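Nitrilotriacetate monooxygenase (PDB 3SDO) probably acts as an FMN-dependent monooxygenase of the bacterial luciferase-like family, using molecular oxygen to oxidise its substrate. Local coordinates at residues A[182-185]-A[186-189]; A[306-310]-A[311-315]; A[428-431]-A[432-435]. All coordinates share one frame; numbering follows the deposited sequence.

Contact 1. Residues A[182-185]-A[186-189]; sequences FFDP and DKLH
Asp184 meets Asp186 and Lys187 in a tight local turn on the surface, within the long loop between helix 150-165 and strand 193-194. The chain makes a short 3-10 turn at Pro185 and Asp186, and the Asp184 side chain adds an Asx turn. Lys187 N donates to Asp184 O at 2.9 Å, with an N-H...O angle of 156°. A weak bond from Leu188 N to Pro185 O carries the turn one residue further. Asp184 CG lies anti to the backbone N (chi1 -178°), which brings its carboxylate over the start of the turn. There OD1 accepts from Asp186 N at 3.1 Å, with the donor above the carboxylate plane.

The extended Lys187 chain crosses over Asp184 at a slant, its CE 3.4 Å from Asp184 OD2. Its NZ makes a long salt bridge, 3.8 Å, to Asp184 OD2. A second weak ion pair joins Lys187 to Asp171. On the subunit interface, Phe183 packs on Pro67 of the second subunit. Within the turn, the Phe183 ring meets Leu188 obliquely, its CE2 3.8 Å from Leu188 CD2.

Contact 2. Residues A[306-310]-A[311-315]; sequences HFFQQ and HDFSV
Phe308 and His311 close a type I' beta turn just after helix 297-307, with Gln309 and Gln310 at its corners, both at positive phi. His311 N donates to Phe308 O at 3.1 Å. The angle at hydrogen is 143°. His311 CB also rests 3.4 Å from Phe308 O.

The backbone leads on from the turn, and the Phe313 side chain reaches back to Phe308. The two rings form an offset edge-to-face pair. The edge of Phe313 points toward the face of Phe308, with centroids 5.5 Å apart and planes at 72°. The closest atoms are Phe313 CZ and Phe308 CD2, at 3.7 Å. His311 covers one face of Phe313, its CD2 lying over the ring centre, 3.7 Å above the plane. The far end of the imidazole is held by a hydrogen bond between His311 NE2 and Tyr316 OH. Asp312 OD1 accepts from Ser314 N at 3.1 Å, an Asx turn that shapes the next bend.

Around the pair, Phe308 packs on Thr337 of helix 334-346, and Phe313 on Leu351 of helix 351-363 and Leu301 of helix 297-307. The side-chain contact is aromatic, and the buried Phe308 and Phe313 tie the turn to the neighbouring helices.

Contact 3. Residues A[428-431]-A[432-435]; sequences GATL and RDHL
Thr430 and Asp433 exchange hydrogen bonds at the start of helix 431-435. Asp433 N donates to Thr430 OG1 at 2.9 Å, nearly straight at 163°. In return Thr430 N donates to Asp433 OD2 at 3.0 Å, from above the carboxylate plane. The chi1 of Thr430, 66°, places OG1 between its own N and carbonyl carbon, facing the first helical turn. Asp433 OD2 is also 2.9 Å from Ala429 N. The carboxylate probably gains from lying at the positive end of the helix.

Next to the cap, Gly428 has no side chain, and its CA comes within 3.5 Å of Asp433 CB. The imidazole of His434 lies across the same bend. Thr430 O sits over the centre of one ring face, 3.3 Å above it, while Gly428 O meets the edge, 3.0 Å from His434 CE1. Thr430 O also accepts from His434 N, and Leu431 O from Leu435 N, so the regular helical bonds start here. Leu431 CD1 packs on Leu435 CG at 4.0 Å.

Outside the turn, His434 NE2 bonds to Lys92 O, which, with Thr430 O over its face, probably limits the rotation of the ring. Arg432 NH2 bonds to Gln213 O, and Leu431 packs on Val215 of strand 215-218, joining the short helix to the barrel. The reciprocal bonds make Thr430, at the N-cap, and Asp433 a capping box, a classic helix start.

Overall arrangement
The three contacts follow one another along the chain, each local in sequence: two turns and a helix start. None touches another. The core of the fold is a parallel sheet consistent with the TIM barrel of luciferase-like monooxygenases. Contact 3 lies nearest the middle, about 18 Å from the chain's centre, and packs on barrel strand 215-218. Contacts 1 and 2 are peripheral, with centres about 67 Å apart on opposite sides of the chain's centre. Contact 1 is on the same side as contact 3, about 28 Å away between centres, and reaches the second subunit. Contact 2 packs with helices 297-307, 334-346 and 351-363. All lie away from the predicted FMN site, and contact 3 is buried against the barrel.

Contact 1. Residues A[182-185]-A[186-189]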
loop_
_atom_site.group_PDB
_atom_site.type_symbol
_atom_site.label_atom_id
_atom_site.label_comp_id
_atom_site.label_asym_id
_atom_site.label_seq_id
_atom_site.Cartn_x
_atom_site.Cartn_y
_atom_site.Cartn_z
ATOM N N PHE A 182 -18.009 -16.501 -19.151
ATOM C CA PHE A 182 -16.826 -15.948 -18.515
ATOM C C PHE A 182 -16.534 -16.623 -17.173
ATOM O O PHE A 182 -15.371 -16.868 -16.834
ATOM C CB PHE A 182 -17.002 -14.453 -18.335
ATOM C CG PHE A 182 -15.789 -13.759 -17.789
ATOM C CD1 PHE A 182 -15.755 -13.322 -16.474
ATOM C CD2 PHE A 182 -14.683 -13.560 -18.588
ATOM C CE1 PHE A 182 -14.656 -12.670 -15.980
ATOM C CE2 PHE A 182 -13.551 -12.926 -18.092
ATOM C CZ PHE A 182 -13.533 -12.482 -16.796
ATOM N N PHE A 183 -17.576 -16.913 -16.400
ATOM C CA PHE A 183 -17.418 -17.577 -15.103
ATOM C C PHE A 183 -18.627 -18.449 -14.766
ATOM O O PHE A 183 -19.698 -18.269 -15.355
ATOM C CB PHE A 183 -17.215 -16.532 -14.003
ATOM C CG PHE A 183 -18.480 -15.815 -13.586
ATOM C CD1 PHE A 183 -19.126 -14.949 -14.444
ATOM C CD2 PHE A 183 -19.019 -16.004 -12.328
ATOM C CE1 PHE A 183 -20.296 -14.267 -14.049
ATOM C CE2 PHE A 183 -20.180 -15.335 -11.946
ATOM C CZ PHE A 183 -20.815 -14.468 -12.816
ATOM N N ASP A 184 -18.444 -19.376 -13.827
ATOM C CA ASP A 184 -19.522 -20.240 -13.332
ATOM C C ASP A 184 -20.169 -19.518 -12.143
ATOM O O ASP A 184 -19.509 -19.289 -11.130
ATOM C CB ASP A 184 -18.971 -21.605 -12.924
ATOM C CG ASP A 184 -20.057 -22.582 -12.427
ATOM O OD1 ASP A 184 -21.216 -22.173 -12.177
ATOM O OD2 ASP A 184 -19.726 -23.774 -12.248
ATOM N N PRO A 185 -21.449 -19.127 -12.280
ATOM C CA PRO A 185 -22.116 -18.319 -11.240
ATOM C C PRO A 185 -22.229 -19.018 -9.892
ATOM O O PRO A 185 -22.276 -18.356 -8.850
ATOM C CB PRO A 185 -23.511 -18.077 -11.803
ATOM C CG PRO A 185 -23.440 -18.448 -13.273
ATOM C CD PRO A 185 -22.341 -19.432 -13.416
ATOM N N ASP A 186 -22.297 -20.343 -9.923
ATOM C CA ASP A 186 -22.372 -21.126 -8.703
ATOM C C ASP A 186 -21.041 -21.246 -7.996
ATOM O O ASP A 186 -20.994 -21.809 -6.897
ATOM C CB ASP A 186 -22.906 -22.519 -9.004
ATOM C CG ASP A 186 -24.372 -22.504 -9.395
ATOM O OD1 ASP A 186 -25.032 -21.445 -9.247
ATOM O OD2 ASP A 186 -24.861 -23.552 -9.846
ATOM N N LYS A 187 -19.974 -20.704 -8.593
ATOM C CA LYS A 187 -18.650 -20.681 -7.947
ATOM C C LYS A 187 -18.225 -19.276 -7.459
ATOM O O LYS A 187 -17.041 -19.053 -7.152
ATOM C CB LYS A 187 -17.593 -21.253 -8.899
ATOM C CG LYS A 187 -17.884 -22.690 -9.307
ATOM C CD LYS A 187 -16.787 -23.272 -10.187
ATOM C CE LYS A 187 -17.011 -24.751 -10.466
ATOM N NZ LYS A 187 -16.194 -25.123 -11.656
ATOM N N LEU A 188 -19.196 -18.353 -7.438
ATOM C CA LEU A 188 -19.065 -16.999 -6.866
ATOM C C LEU A 188 -20.031 -16.903 -5.718
ATOM O O LEU A 188 -21.205 -17.257 -5.876
ATOM C CB LEU A 188 -19.440 -15.939 -7.889
ATOM C CG LEU A 188 -19.580 -14.487 -7.402
ATOM C CD1 LEU A 188 -18.287 -13.972 -6.805
ATOM C CD2 LEU A 188 -20.048 -13.560 -8.539
ATOM N N HIS A 189 -19.559 -16.422 -4.573
ATOM C CA HIS A 189 -20.334 -16.482 -3.332
ATOM C C HIS A 189 -20.485 -15.098 -2.737
ATOM O O HIS A 189 -19.509 -14.359 -2.623
ATOM C CB HIS A 189 -19.628 -17.380 -2.303
ATOM C CG HIS A 189 -19.290 -18.739 -2.830
ATOM N ND1 HIS A 189 -20.155 -19.812 -2.733
ATOM C CD2 HIS A 189 -18.196 -19.193 -3.490
ATOM C CE1 HIS A 189 -19.604 -20.869 -3.305
ATOM N NE2 HIS A 189 -18.416 -20.521 -3.774
#

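Contact 2. Residues A[306-310]-A[311-315]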
loop_
_atom_site.group_PDB
_atom_site.type_symbol
_atom_site.label_atom_id
_atom_site.label_comp_id
_atom_site.label_asym_id
_atom_site.label_seq_id
_atom_site.Cartn_x
_atom_site.Cartn_y
_atom_site.Cartn_z
ATOM N N HIS A 306 12.990 11.938 32.469
ATOM C CA HIS A 306 11.583 11.520 32.400
ATOM C C HIS A 306 11.092 10.791 33.672
ATOM O O HIS A 306 9.949 10.970 34.118
ATOM C CB HIS A 306 11.414 10.633 31.131
ATOM C CG HIS A 306 10.097 9.936 31.014
ATOM N ND1 HIS A 306 8.911 10.607 30.800
ATOM C CD2 HIS A 306 9.782 8.617 31.040
ATOM C CE1 HIS A 306 7.919 9.734 30.726
ATOM N NE2 HIS A 306 8.422 8.518 30.865
ATOM N N PHE A 307 11.953 9.967 34.247
ATOM C CA PHE A 307 11.566 9.157 35.384
ATOM C C PHE A 307 11.691 9.891 36.708
ATOM O O PHE A 307 11.154 9.432 37.711
ATOM C CB PHE A 307 12.374 7.863 35.391
ATOM C CG PHE A 307 12.085 6.967 34.199
ATOM C CD1 PHE A 307 10.811 6.479 33.978
ATOM C CD2 PHE A 307 13.086 6.628 33.304
ATOM C CE1 PHE A 307 10.535 5.660 32.880
ATOM C CE2 PHE A 307 12.815 5.812 32.194
ATOM C CZ PHE A 307 11.539 5.325 31.990
ATOM N N PHE A 308 12.397 11.018 36.716
ATOM C CA PHE A 308 12.658 11.764 37.942
ATOM C C PHE A 308 12.078 13.184 37.902
ATOM O O PHE A 308 12.732 14.144 38.313
ATOM C CB PHE A 308 14.169 11.818 38.194
ATOM C CG PHE A 308 14.767 10.505 38.592
ATOM C CD1 PHE A 308 14.816 10.133 39.926
ATOM C CD2 PHE A 308 15.299 9.654 37.643
ATOM C CE1 PHE A 308 15.381 8.930 40.311
ATOM C CE2 PHE A 308 15.880 8.460 38.003
ATOM C CZ PHE A 308 15.924 8.093 39.345
ATOM N N GLN A 309 10.846 13.314 37.420
ATOM C CA GLN A 309 10.140 14.594 37.389
ATOM C C GLN A 309 10.961 15.712 36.713
ATOM O O GLN A 309 11.014 16.847 37.203
ATOM C CB GLN A 309 9.716 15.003 38.811
ATOM C CG GLN A 309 8.827 13.963 39.506
ATOM C CD GLN A 309 8.246 14.436 40.830
ATOM O OE1 GLN A 309 8.973 14.722 41.783
ATOM N NE2 GLN A 309 6.915 14.445 40.917
ATOM N N GLN A 310 11.575 15.370 35.580
ATOM C CA GLN A 310 12.381 16.292 34.765
ATOM C C GLN A 310 13.606 16.877 35.456
ATOM O O GLN A 310 14.047 17.980 35.137
ATOM C CB GLN A 310 11.538 17.417 34.176
ATOM C CG GLN A 310 10.475 16.886 33.209
ATOM C CD GLN A 310 9.089 17.049 33.746
ATOM O OE1 GLN A 310 8.654 16.295 34.628
ATOM N NE2 GLN A 310 8.369 18.042 33.221
ATOM N N HIS A 311 14.196 16.096 36.342
ATOM C CA HIS A 311 15.460 16.468 36.946
ATOM C C HIS A 311 16.518 16.683 35.861
ATOM O O HIS A 311 16.582 15.930 34.893
ATOM C CB HIS A 311 15.913 15.394 37.937
ATOM C CG HIS A 311 17.109 15.786 38.736
ATOM N ND1 HIS A 311 17.035 16.633 39.820
ATOM C CD2 HIS A 311 18.411 15.430 38.620
ATOM C CE1 HIS A 311 18.247 16.796 40.328
ATOM N NE2 HIS A 311 19.096 16.066 39.625
ATOM N N ASP A 312 17.335 17.719 36.040
ATOM C CA ASP A 312 18.354 18.087 35.067
ATOM C C ASP A 312 19.664 17.389 35.412
ATOM O O ASP A 312 20.478 17.885 36.204
ATOM C CB ASP A 312 18.532 19.611 35.002
ATOM C CG ASP A 312 19.693 20.025 34.124
ATOM O OD1 ASP A 312 20.084 19.219 33.248
ATOM O OD2 ASP A 312 20.239 21.140 34.342
ATOM N N PHE A 313 19.850 16.220 34.805
ATOM C CA PHE A 313 21.012 15.397 35.058
ATOM C C PHE A 313 22.257 15.921 34.330
ATOM O O PHE A 313 23.366 15.428 34.568
ATOM C CB PHE A 313 20.737 13.953 34.627
ATOM C CG PHE A 313 19.919 13.161 35.615
ATOM C CD1 PHE A 313 20.533 12.526 36.699
ATOM C CD2 PHE A 313 18.544 13.043 35.467
ATOM C CE1 PHE A 313 19.791 11.788 37.596
ATOM C CE2 PHE A 313 17.788 12.303 36.363
ATOM C CZ PHE A 313 18.402 11.687 37.437
ATOM N N SER A 314 22.074 16.900 33.440
ATOM C CA SER A 314 23.195 17.488 32.681
ATOM C C SER A 314 24.195 18.217 33.588
ATOM O O SER A 314 25.345 18.435 33.191
ATOM C CB SER A 314 22.668 18.441 31.582
ATOM O OG SER A 314 22.251 19.705 32.114
ATOM N N VAL A 315 23.781 18.599 34.795
ATOM C CA VAL A 315 24.717 19.240 35.745
ATOM C C VAL A 315 25.823 18.324 36.303
ATOM O O VAL A 315 26.827 18.819 36.779
ATOM C CB VAL A 315 23.988 19.923 36.934
ATOM C CG1 VAL A 315 23.037 21.005 36.413
ATOM C CG2 VAL A 315 23.256 18.897 37.851
#

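Contact 3. Residues A[428-431]-A[432-435]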
loop_
_atom_site.group_PDB
_atom_site.type_symbol
_atom_site.label_atom_id
_atom_site.label_comp_id
_atom_site.label_asym_id
_atom_site.label_seq_id
_atom_site.Cartn_x
_atom_site.Cartn_y
_atom_site.Cartn_z
ATOM N N GLY A 428 9.674 -23.505 -2.949
ATOM C CA GLY A 428 8.290 -23.160 -2.673
ATOM C C GLY A 428 7.967 -21.863 -3.350
ATOM O O GLY A 428 8.713 -20.900 -3.230
ATOM N N ALA A 429 6.863 -21.850 -4.081
ATOM C CA ALA A 429 6.445 -20.669 -4.794
ATOM C C ALA A 429 5.892 -19.631 -3.830
ATOM O O ALA A 429 6.145 -18.438 -4.012
ATOM C CB ALA A 429 5.400 -21.046 -5.862
ATOM N N THR A 430 5.219 -20.067 -2.759
ATOM C CA THR A 430 4.379 -19.167 -1.955
ATOM C C THR A 430 4.943 -18.941 -0.553
ATOM O O THR A 430 5.810 -19.684 -0.099
ATOM C CB THR A 430 2.962 -19.761 -1.811
ATOM O OG1 THR A 430 3.032 -20.966 -1.055
ATOM C CG2 THR A 430 2.291 -20.070 -3.205
ATOM N N LEU A 431 4.407 -17.942 0.144
ATOM C CA LEU A 431 4.719 -17.749 1.546
ATOM C C LEU A 431 4.314 -18.966 2.403
ATOM O O LEU A 431 5.114 -19.450 3.190
ATOM C CB LEU A 431 4.086 -16.470 2.101
ATOM C CG LEU A 431 4.484 -16.144 3.558
ATOM C CD1 LEU A 431 6.010 -16.294 3.763
ATOM C CD2 LEU A 431 3.990 -14.700 3.941
ATOM N N ARG A 432 3.102 -19.478 2.222
ATOM C CA ARG A 432 2.705 -20.753 2.867
ATOM C C ARG A 432 3.750 -21.871 2.625
ATOM O O ARG A 432 4.200 -22.523 3.574
ATOM C CB ARG A 432 1.301 -21.178 2.436
ATOM C CG ARG A 432 0.216 -20.252 3.018
ATOM C CD ARG A 432 -1.218 -20.721 2.721
ATOM N NE ARG A 432 -2.116 -19.644 3.092
ATOM C CZ ARG A 432 -2.562 -19.424 4.320
ATOM N NH1 ARG A 432 -2.273 -20.257 5.299
ATOM N NH2 ARG A 432 -3.306 -18.358 4.569
ATOM N N ASP A 433 4.152 -22.067 1.372
ATOM C CA ASP A 433 5.188 -23.061 1.039
ATOM C C ASP A 433 6.480 -22.884 1.852
ATOM O O ASP A 433 7.047 -23.868 2.373
ATOM C CB ASP A 433 5.596 -22.971 -0.428
ATOM C CG ASP A 433 4.532 -23.437 -1.399
ATOM O OD1 ASP A 433 3.592 -24.196 -1.030
ATOM O OD2 ASP A 433 4.675 -23.039 -2.587
ATOM N N HIS A 434 6.967 -21.647 1.936
ATOM C CA HIS A 434 8.198 -21.356 2.678
ATOM C C HIS A 434 8.043 -21.746 4.136
ATOM O O HIS A 434 8.976 -22.269 4.747
ATOM C CB HIS A 434 8.560 -19.862 2.679
ATOM C CG HIS A 434 8.807 -19.283 1.331
ATOM N ND1 HIS A 434 9.150 -20.052 0.234
ATOM C CD2 HIS A 434 8.769 -17.995 0.898
ATOM C CE1 HIS A 434 9.277 -19.263 -0.821
ATOM N NE2 HIS A 434 9.073 -18.011 -0.438
ATOM N N LEU A 435 6.886 -21.416 4.708
ATOM C CA LEU A 435 6.643 -21.623 6.132
ATOM C C LEU A 435 6.157 -23.033 6.442
ATOM O O LEU A 435 5.975 -23.366 7.606
ATOM C CB LEU A 435 5.642 -20.586 6.684
ATOM C CG LEU A 435 6.045 -19.105 6.550
ATOM C CD1 LEU A 435 4.973 -18.176 7.142
ATOM C CD2 LEU A 435 7.442 -18.842 7.176
#